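Local coordinates for protein fusolin (PDB 4YN2) that forms the crystalline spindles of an insect poxvirus that enhance virulence, and probably attacks chitin as a lytic polysaccharide monooxygenase, at residues N66-L71 with G104-V109; D42-E47 with H97-P102; G264-G267 with E271-Y274. All blocks are in the same frame, centred on the assembly; numbering follows the deposited sequence.

Contact 1: N66-L71 with G104-V109; sequences NEYAAL and GDKSGV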
loop_
_atom_site.group_PDB
_atom_site.type_symbol
_atom_site.label_atom_id
_atom_site.label_comp_id
_atom_site.label_asym_id
_atom_site.label_seq_id
_atom_site.Cartn_x
_atom_site.Cartn_y
_atom_site.Cartn_z
ATOM N N ASN A 66 -12.349 -8.577 -1.036
ATOM C CA ASN A 66 -11.991 -9.561 -2.062
ATOM C C ASN A 66 -12.623 -9.243 -3.445
ATOM O O ASN A 66 -12.468 -10.042 -4.362
ATOM C CB ASN A 66 -12.377 -10.979 -1.630
ATOM C CG ASN A 66 -13.864 -11.249 -1.565
ATOM O OD1 ASN A 66 -14.674 -10.343 -1.383
ATOM N ND2 ASN A 66 -14.256 -12.499 -1.714
ATOM N N GLU A 67 -13.335 -8.104 -3.597
ATOM C CA GLU A 67 -13.966 -7.742 -4.857
ATOM C C GLU A 67 -13.594 -6.304 -5.290
ATOM O O GLU A 67 -14.445 -5.542 -5.744
ATOM C CB GLU A 67 -15.488 -7.930 -4.782
ATOM C CG GLU A 67 -16.143 -8.016 -6.157
ATOM C CD GLU A 67 -17.626 -8.301 -6.127
ATOM O OE1 GLU A 67 -18.032 -9.388 -6.598
ATOM O OE2 GLU A 67 -18.376 -7.458 -5.591
ATOM N N TYR A 68 -12.298 -5.968 -5.237
ATOM C CA TYR A 68 -11.796 -4.690 -5.761
ATOM C C TYR A 68 -11.535 -5.000 -7.194
ATOM O O TYR A 68 -10.432 -5.379 -7.565
ATOM C CB TYR A 68 -10.572 -4.183 -4.995
ATOM C CG TYR A 68 -10.950 -3.372 -3.776
ATOM C CD1 TYR A 68 -11.939 -3.809 -2.903
ATOM C CD2 TYR A 68 -10.415 -2.107 -3.565
ATOM C CE1 TYR A 68 -12.346 -3.032 -1.819
ATOM C CE2 TYR A 68 -10.791 -1.333 -2.470
ATOM C CZ TYR A 68 -11.747 -1.807 -1.587
ATOM O OH TYR A 68 -12.121 -1.033 -0.510
ATOM N N ALA A 69 -12.623 -5.019 -7.965
ATOM C CA ALA A 69 -12.634 -5.528 -9.318
ATOM C C ALA A 69 -13.225 -4.581 -10.304
ATOM O O ALA A 69 -13.936 -3.655 -9.945
ATOM C CB ALA A 69 -13.431 -6.817 -9.349
ATOM N N ALA A 70 -12.932 -4.840 -11.565
ATOM C CA ALA A 70 -13.470 -4.099 -12.701
ATOM C C ALA A 70 -13.613 -5.045 -13.887
ATOM O O ALA A 70 -12.744 -5.896 -14.087
ATOM C CB ALA A 70 -12.558 -2.936 -13.049
ATOM N N LEU A 71 -14.708 -4.919 -14.648
ATOM C CA LEU A 71 -14.972 -5.751 -15.829
ATOM C C LEU A 71 -14.378 -5.089 -17.072
ATOM O O LEU A 71 -14.766 -3.969 -17.403
ATOM C CB LEU A 71 -16.484 -5.953 -16.023
ATOM C CG LEU A 71 -17.239 -6.572 -14.863
ATOM C CD1 LEU A 71 -18.719 -6.721 -15.205
ATOM C CD2 LEU A 71 -16.650 -7.914 -14.478
ATOM N N GLY A 104 -19.901 -0.512 -6.202
ATOM C CA GLY A 104 -20.064 0.520 -5.196
ATOM C C GLY A 104 -19.013 1.601 -5.190
ATOM O O GLY A 104 -18.476 1.982 -6.239
ATOM N N ASP A 105 -18.752 2.113 -3.992
ATOM C CA ASP A 105 -17.808 3.182 -3.756
ATOM C C ASP A 105 -16.705 2.728 -2.815
ATOM O O ASP A 105 -16.911 2.625 -1.602
ATOM C CB ASP A 105 -18.542 4.394 -3.175
ATOM C CG ASP A 105 -17.725 5.668 -3.163
ATOM O OD1 ASP A 105 -16.489 5.594 -3.421
ATOM O OD2 ASP A 105 -18.314 6.746 -2.926
ATOM N N LYS A 106 -15.510 2.501 -3.382
ATOM C CA LYS A 106 -14.326 2.141 -2.621
ATOM C C LYS A 106 -13.292 3.276 -2.734
ATOM O O LYS A 106 -12.118 3.064 -2.455
ATOM C CB LYS A 106 -13.766 0.819 -3.129
ATOM C CG LYS A 106 -14.734 -0.355 -2.970
ATOM C CD LYS A 106 -14.503 -1.389 -4.019
ATOM C CE LYS A 106 -15.439 -2.564 -3.870
ATOM N NZ LYS A 106 -15.812 -3.153 -5.175
ATOM N N SER A 107 -13.729 4.493 -3.125
ATOM C CA SER A 107 -12.820 5.617 -3.375
ATOM C C SER A 107 -12.159 6.159 -2.108
ATOM O O SER A 107 -11.150 6.842 -2.219
ATOM C CB SER A 107 -13.536 6.748 -4.108
ATOM O OG SER A 107 -14.588 7.270 -3.315
ATOM N N GLY A 108 -12.671 5.824 -0.928
ATOM C CA GLY A 108 -12.021 6.208 0.317
ATOM C C GLY A 108 -10.647 5.581 0.450
ATOM O O GLY A 108 -9.725 6.183 1.000
ATOM N N VAL A 109 -10.484 4.380 -0.107
ATOM C CA VAL A 109 -9.212 3.657 -0.064
ATOM C C VAL A 109 -8.190 4.285 -1.038
ATOM O O VAL A 109 -6.997 4.010 -0.918
ATOM C CB VAL A 109 -9.470 2.142 -0.341
ATOM C CG1 VAL A 109 -8.180 1.353 -0.484
ATOM C CG2 VAL A 109 -10.319 1.550 0.776
HETATM O O HOH W 1 -17.825 -5.025 -4.908
HETATM O O HOH W 2 -14.114 -2.362 -7.337
#

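Contact 2: D42-E47 with H97-P102; sequences DKVLDE and HSWSNP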
loop_
_atom_site.group_PDB
_atom_site.type_symbol
_atom_site.label_atom_id
_atom_site.label_comp_id
_atom_site.label_asym_id
_atom_site.label_seq_id
_atom_site.Cartn_x
_atom_site.Cartn_y
_atom_site.Cartn_z
ATOM N N ASP A 42 -19.293 10.212 4.763
ATOM C CA ASP A 42 -19.626 11.636 4.611
ATOM C C ASP A 42 -20.019 11.976 3.174
ATOM O O ASP A 42 -20.924 12.783 2.984
ATOM C CB ASP A 42 -18.464 12.530 5.069
ATOM C CG ASP A 42 -18.164 12.434 6.557
ATOM O OD1 ASP A 42 -19.027 11.950 7.302
ATOM O OD2 ASP A 42 -17.046 12.820 6.967
ATOM N N LYS A 43 -19.386 11.350 2.167
ATOM C CA LYS A 43 -19.722 11.581 0.755
ATOM C C LYS A 43 -21.179 11.190 0.481
ATOM O O LYS A 43 -21.934 11.969 -0.114
ATOM C CB LYS A 43 -18.768 10.781 -0.150
ATOM C CG LYS A 43 -19.024 10.861 -1.636
ATOM C CD LYS A 43 -17.907 10.143 -2.382
ATOM C CE LYS A 43 -18.217 9.956 -3.837
ATOM N NZ LYS A 43 -17.185 9.134 -4.509
ATOM N N VAL A 44 -21.570 9.990 0.940
ATOM C CA VAL A 44 -22.917 9.463 0.735
ATOM C C VAL A 44 -23.934 10.198 1.634
ATOM O O VAL A 44 -25.033 10.490 1.168
ATOM C CB VAL A 44 -22.944 7.932 0.929
ATOM C CG1 VAL A 44 -24.374 7.393 0.924
ATOM C CG2 VAL A 44 -22.114 7.256 -0.161
ATOM N N LEU A 45 -23.570 10.524 2.879
ATOM C CA LEU A 45 -24.448 11.276 3.785
ATOM C C LEU A 45 -24.807 12.645 3.179
ATOM O O LEU A 45 -25.961 13.051 3.228
ATOM C CB LEU A 45 -23.765 11.472 5.153
ATOM C CG LEU A 45 -24.589 12.160 6.255
ATOM C CD1 LEU A 45 -25.673 11.248 6.783
ATOM C CD2 LEU A 45 -23.698 12.587 7.403
ATOM N N ASP A 46 -23.826 13.331 2.580
ATOM C CA ASP A 46 -24.029 14.645 1.964
ATOM C C ASP A 46 -24.839 14.605 0.662
ATOM O O ASP A 46 -25.455 15.616 0.334
ATOM C CB ASP A 46 -22.675 15.318 1.673
ATOM C CG ASP A 46 -21.929 15.762 2.909
ATOM O OD1 ASP A 46 -22.516 15.703 4.010
ATOM O OD2 ASP A 46 -20.765 16.195 2.774
ATOM N N GLU A 47 -24.827 13.493 -0.093
ATOM C CA GLU A 47 -25.553 13.421 -1.366
ATOM C C GLU A 47 -27.000 12.931 -1.187
ATOM O O GLU A 47 -27.888 13.452 -1.862
ATOM C CB GLU A 47 -24.791 12.544 -2.389
ATOM C CG GLU A 47 -25.097 11.056 -2.392
ATOM C CD GLU A 47 -24.192 10.233 -3.289
ATOM O OE1 GLU A 47 -24.726 9.484 -4.138
ATOM O OE2 GLU A 47 -22.951 10.339 -3.149
ATOM N N HIS A 97 -16.273 4.203 -7.590
ATOM C CA HIS A 97 -16.434 5.441 -6.831
ATOM C C HIS A 97 -17.904 5.938 -6.763
ATOM O O HIS A 97 -18.107 7.119 -6.500
ATOM C CB HIS A 97 -15.537 6.522 -7.447
ATOM C CG HIS A 97 -15.971 6.965 -8.806
ATOM N ND1 HIS A 97 -15.649 6.242 -9.939
ATOM C CD2 HIS A 97 -16.705 8.040 -9.170
ATOM C CE1 HIS A 97 -16.215 6.885 -10.947
ATOM N NE2 HIS A 97 -16.853 7.977 -10.528
ATOM N N SER A 98 -18.907 5.068 -6.979
ATOM C CA SER A 98 -20.332 5.453 -6.948
ATOM C C SER A 98 -21.098 4.398 -6.168
ATOM O O SER A 98 -21.186 3.264 -6.627
ATOM C CB SER A 98 -20.879 5.597 -8.365
ATOM O OG SER A 98 -20.204 6.623 -9.077
ATOM N N TRP A 99 -21.607 4.755 -4.976
ATOM C CA TRP A 99 -22.217 3.806 -4.033
ATOM C C TRP A 99 -23.433 3.029 -4.587
ATOM O O TRP A 99 -23.595 1.866 -4.223
ATOM C CB TRP A 99 -22.598 4.498 -2.703
ATOM C CG TRP A 99 -23.878 5.276 -2.733
ATOM C CD1 TRP A 99 -24.098 6.487 -3.322
ATOM C CD2 TRP A 99 -25.135 4.858 -2.193
ATOM N NE1 TRP A 99 -25.414 6.859 -3.166
ATOM C CE2 TRP A 99 -26.074 5.873 -2.479
ATOM C CE3 TRP A 99 -25.558 3.727 -1.481
ATOM C CZ2 TRP A 99 -27.410 5.792 -2.071
ATOM C CZ3 TRP A 99 -26.882 3.648 -1.081
ATOM C CH2 TRP A 99 -27.788 4.675 -1.369
ATOM N N SER A 100 -24.244 3.628 -5.470
ATOM C CA SER A 100 -25.454 2.986 -6.009
ATOM C C SER A 100 -25.227 2.311 -7.388
ATOM O O SER A 100 -26.199 1.982 -8.066
ATOM C CB SER A 100 -26.576 4.021 -6.112
ATOM O OG SER A 100 -26.135 5.201 -6.766
ATOM N N ASN A 101 -23.966 2.065 -7.778
ATOM C CA ASN A 101 -23.606 1.439 -9.049
ATOM C C ASN A 101 -22.858 0.125 -8.809
ATOM O O ASN A 101 -22.408 -0.101 -7.686
ATOM C CB ASN A 101 -22.741 2.410 -9.840
ATOM C CG ASN A 101 -23.521 3.509 -10.514
ATOM O OD1 ASN A 101 -23.373 4.686 -10.180
ATOM N ND2 ASN A 101 -24.353 3.165 -11.497
ATOM N N PRO A 102 -22.703 -0.755 -9.833
ATOM C CA PRO A 102 -21.972 -2.017 -9.602
ATOM C C PRO A 102 -20.553 -1.761 -9.091
ATOM O O PRO A 102 -19.892 -0.839 -9.562
ATOM C CB PRO A 102 -21.964 -2.711 -10.978
ATOM C CG PRO A 102 -22.433 -1.711 -11.952
ATOM C CD PRO A 102 -23.210 -0.668 -11.220
#

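Contact 3: G264-G267 with E271-Y274; sequences GVPG and EEYY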
loop_
_atom_site.group_PDB
_atom_site.type_symbol
_atom_site.label_atom_id
_atom_site.label_comp_id
_atom_site.label_asym_id
_atom_site.label_seq_id
_atom_site.Cartn_x
_atom_site.Cartn_y
_atom_site.Cartn_z
ATOM N N GLY A 264 24.799 19.566 28.790
ATOM C CA GLY A 264 24.660 20.963 29.181
ATOM C C GLY A 264 25.192 21.922 28.142
ATOM O O GLY A 264 24.819 23.095 28.151
ATOM N N VAL A 265 26.122 21.468 27.271
ATOM C CA VAL A 265 26.669 22.332 26.227
ATOM C C VAL A 265 25.667 22.342 25.071
ATOM O O VAL A 265 25.327 21.257 24.601
ATOM C CB VAL A 265 28.072 21.853 25.751
ATOM C CG1 VAL A 265 28.608 22.735 24.617
ATOM C CG2 VAL A 265 29.063 21.809 26.909
ATOM N N PRO A 266 25.209 23.499 24.550
ATOM C CA PRO A 266 24.275 23.450 23.411
ATOM C C PRO A 266 24.902 22.829 22.155
ATOM O O PRO A 266 26.105 22.953 21.913
ATOM C CB PRO A 266 23.900 24.922 23.185
ATOM C CG PRO A 266 24.277 25.623 24.442
ATOM C CD PRO A 266 25.470 24.891 24.966
ATOM N N GLY A 267 24.079 22.127 21.397
ATOM C CA GLY A 267 24.495 21.463 20.175
ATOM C C GLY A 267 23.339 20.762 19.499
ATOM O O GLY A 267 22.181 20.999 19.848
ATOM N N GLU A 271 17.843 20.953 23.512
ATOM C CA GLU A 271 16.616 21.759 23.411
ATOM C C GLU A 271 16.871 23.101 22.718
ATOM O O GLU A 271 15.977 23.583 22.031
ATOM C CB GLU A 271 15.952 21.980 24.787
ATOM C CG GLU A 271 15.461 20.696 25.443
ATOM C CD GLU A 271 14.506 19.864 24.606
ATOM O OE1 GLU A 271 13.562 20.450 24.026
ATOM O OE2 GLU A 271 14.717 18.634 24.506
ATOM N N GLU A 272 18.093 23.666 22.832
ATOM C CA GLU A 272 18.442 24.907 22.136
ATOM C C GLU A 272 18.263 24.725 20.624
ATOM O O GLU A 272 17.648 25.564 19.978
ATOM C CB GLU A 272 19.890 25.336 22.424
ATOM C CG GLU A 272 20.145 25.816 23.848
ATOM C CD GLU A 272 20.486 24.752 24.872
ATOM O OE1 GLU A 272 20.342 23.546 24.560
ATOM O OE2 GLU A 272 20.899 25.129 25.993
ATOM N N TYR A 273 18.764 23.593 20.088
ATOM C CA TYR A 273 18.696 23.270 18.661
ATOM C C TYR A 273 17.253 23.193 18.175
ATOM O O TYR A 273 16.954 23.719 17.109
ATOM C CB TYR A 273 19.419 21.950 18.376
ATOM C CG TYR A 273 19.782 21.774 16.925
ATOM C CD1 TYR A 273 20.784 22.538 16.341
ATOM C CD2 TYR A 273 19.077 20.894 16.112
ATOM C CE1 TYR A 273 21.104 22.408 14.998
ATOM C CE2 TYR A 273 19.390 20.751 14.766
ATOM C CZ TYR A 273 20.417 21.499 14.216
ATOM O OH TYR A 273 20.750 21.397 12.894
ATOM N N TYR A 274 16.361 22.563 18.964
ATOM C CA TYR A 274 14.934 22.469 18.633
ATOM C C TYR A 274 14.285 23.841 18.680
ATOM O O TYR A 274 13.511 24.158 17.791
ATOM C CB TYR A 274 14.177 21.503 19.568
ATOM C CG TYR A 274 14.340 20.053 19.178
ATOM C CD1 TYR A 274 13.566 19.491 18.170
ATOM C CD2 TYR A 274 15.258 19.235 19.828
ATOM C CE1 TYR A 274 13.698 18.148 17.818
ATOM C CE2 TYR A 274 15.404 17.892 19.483
ATOM C CZ TYR A 274 14.627 17.353 18.469
ATOM O OH TYR A 274 14.740 16.030 18.113
#

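Contact 1: N66-L71 with G104-V109
Lys106 passes over one face of the Tyr68 ring to reach the backbone of Glu67. Just before it in the 104-109 loop, Asp105 OD1 takes two bonds from Ser107, one from the backbone N at 3.0 Å in an Asx turn and one from OG. OD2 of Asp105 forms a salt bridge with Lys43. Lys106 comes next. Its CD sits 3.6 Å from the centroid of the Tyr68 ring and 15° off the normal, a CH-pi contact. The chain bends at chi4 (146°), and NZ gives a 2.8 Å bond to Glu67 O, tilted 34° from the carbonyl plane. Water 1 joins NZ to Glu67 OE2, and water 2 joins it to Ala69 O; Phe103 O is a further acceptor. The ammonium is thus buried where the loop packs against strand 69-71 of what is probably a lytic monooxygenase fold. Glu67, hydrogen-bonded through OE1 to NE2 of the zinc ligand His1, is a second-shell residue; Lys106 holds the backbone beside it. Ser107 begins a 3-10 segment that carries Val109. Val109 CG2 lies 3.4 Å from Tyr68 OH, the hydroxyl that bonds to Glu61 O.

Contact 2: D42-E47 with H97-P102
Val44 and Trp99 mark the closest approach of the two backbones, with CA atoms 7.4 Å apart. Residues 42-47 are a piece of helix 31-48. Residues 97-102 are an irregular loop with a type I beta turn from Ser98 to Asn101, closed by a 3.2 Å bond from Asn101 N to Ser98 O. Trp99 is the second residue of this turn, and its side chain leaves the backbone toward the helix. Val44 sets CG1 over the centre of the five-membered ring, 4.0 Å from the centroid and 7° off the normal. CG2 of Val44 rests on Trp99 CG at 3.7 Å. The opposite face of the indole carries CB of Ser100. One helical turn beyond Lys43, Glu47 comes to the ring edge. Its OE1 lies in the indole plane and takes a weak bond from Trp99 NE1 at 2.9 Å, bent to 126°. The carboxylate is turned 76° from the ring. Two residues before Trp99, His97 O receives Lys43 NZ at 3.0 Å. The lysine chain is extended, with CG anti to the backbone N, which carries NZ out to this carbonyl. His97 itself stacks on Tyr90 and bonds through ND1 to Gly95 O. Helix 51-63 completes the setting: its Ala57 packs on both Val44 and Trp99, so Trp99 touches both helices at the protein surface.

Contact 3: G264-G267 with E271-Y274
Pro266 and Glu272 meet at a slant, the proline ring lying against the bent side chain of the glutamate. CB of Pro266 is 3.8 Å from Glu272 CD. CG of Pro266 approaches the carboxylate, 3.7 Å from Glu272 OE2. These are van der Waals contacts of ring methylenes with a polar chain. The shape of Glu272 explains them. CG stands anti to the carbonyl carbon, and the turn at chi2 (87°) brings the carboxylate against CB and CG of Pro266. The other carboxylate oxygen, OE1, is hydrogen-bonded to Thr270 OG1 in the connecting turn. One residue on in each segment, Gly267 meets Tyr273. Gly267 O lies 3.3 Å from Tyr273 CB and stands oblique to the ring. This oxygen is also bonded to Thr270 OG1, so Gly267 O and Glu272 OE1 share the one hydroxyl. Tyr273 has CG anti to the backbone N (chi1 -161°), and its ring meets that of Phe268 with the planes at about 50°. CA atoms of Gly267 and Tyr273 are 6.3 Å apart. Those of Pro266 and Glu272 are 6.1 Å apart, so the loop runs close beside the first turn of the helix. The arrangement is a surface loop packed beside the first turn of helix 271-280, which it precedes, with Thr270 tying loop to helix in the exposed C-terminal extension.

Overall arrangement
Contacts 1 and 2 are neighbours, with centres 12 Å apart on the same side of the chain's centre. Their segments alternate along the chain, in the order 42-47, 66-71, 97-102 and 104-109. Both use the long loop between helix 79-86 and strand 118-121. Contact 1 joins it to strand 69-71 near the zinc site, and contact 2 joins it to helix 31-48 at the surface. Asp105 and Lys43 link the two directly. All four segments belong to the monooxygenase-like part of the chain. Contact 3 follows later, 51 Å from contact 1 and 52 Å from contact 2 between centres. It is local to the C-terminal part, with nearest atoms about 31 Å from contact 1.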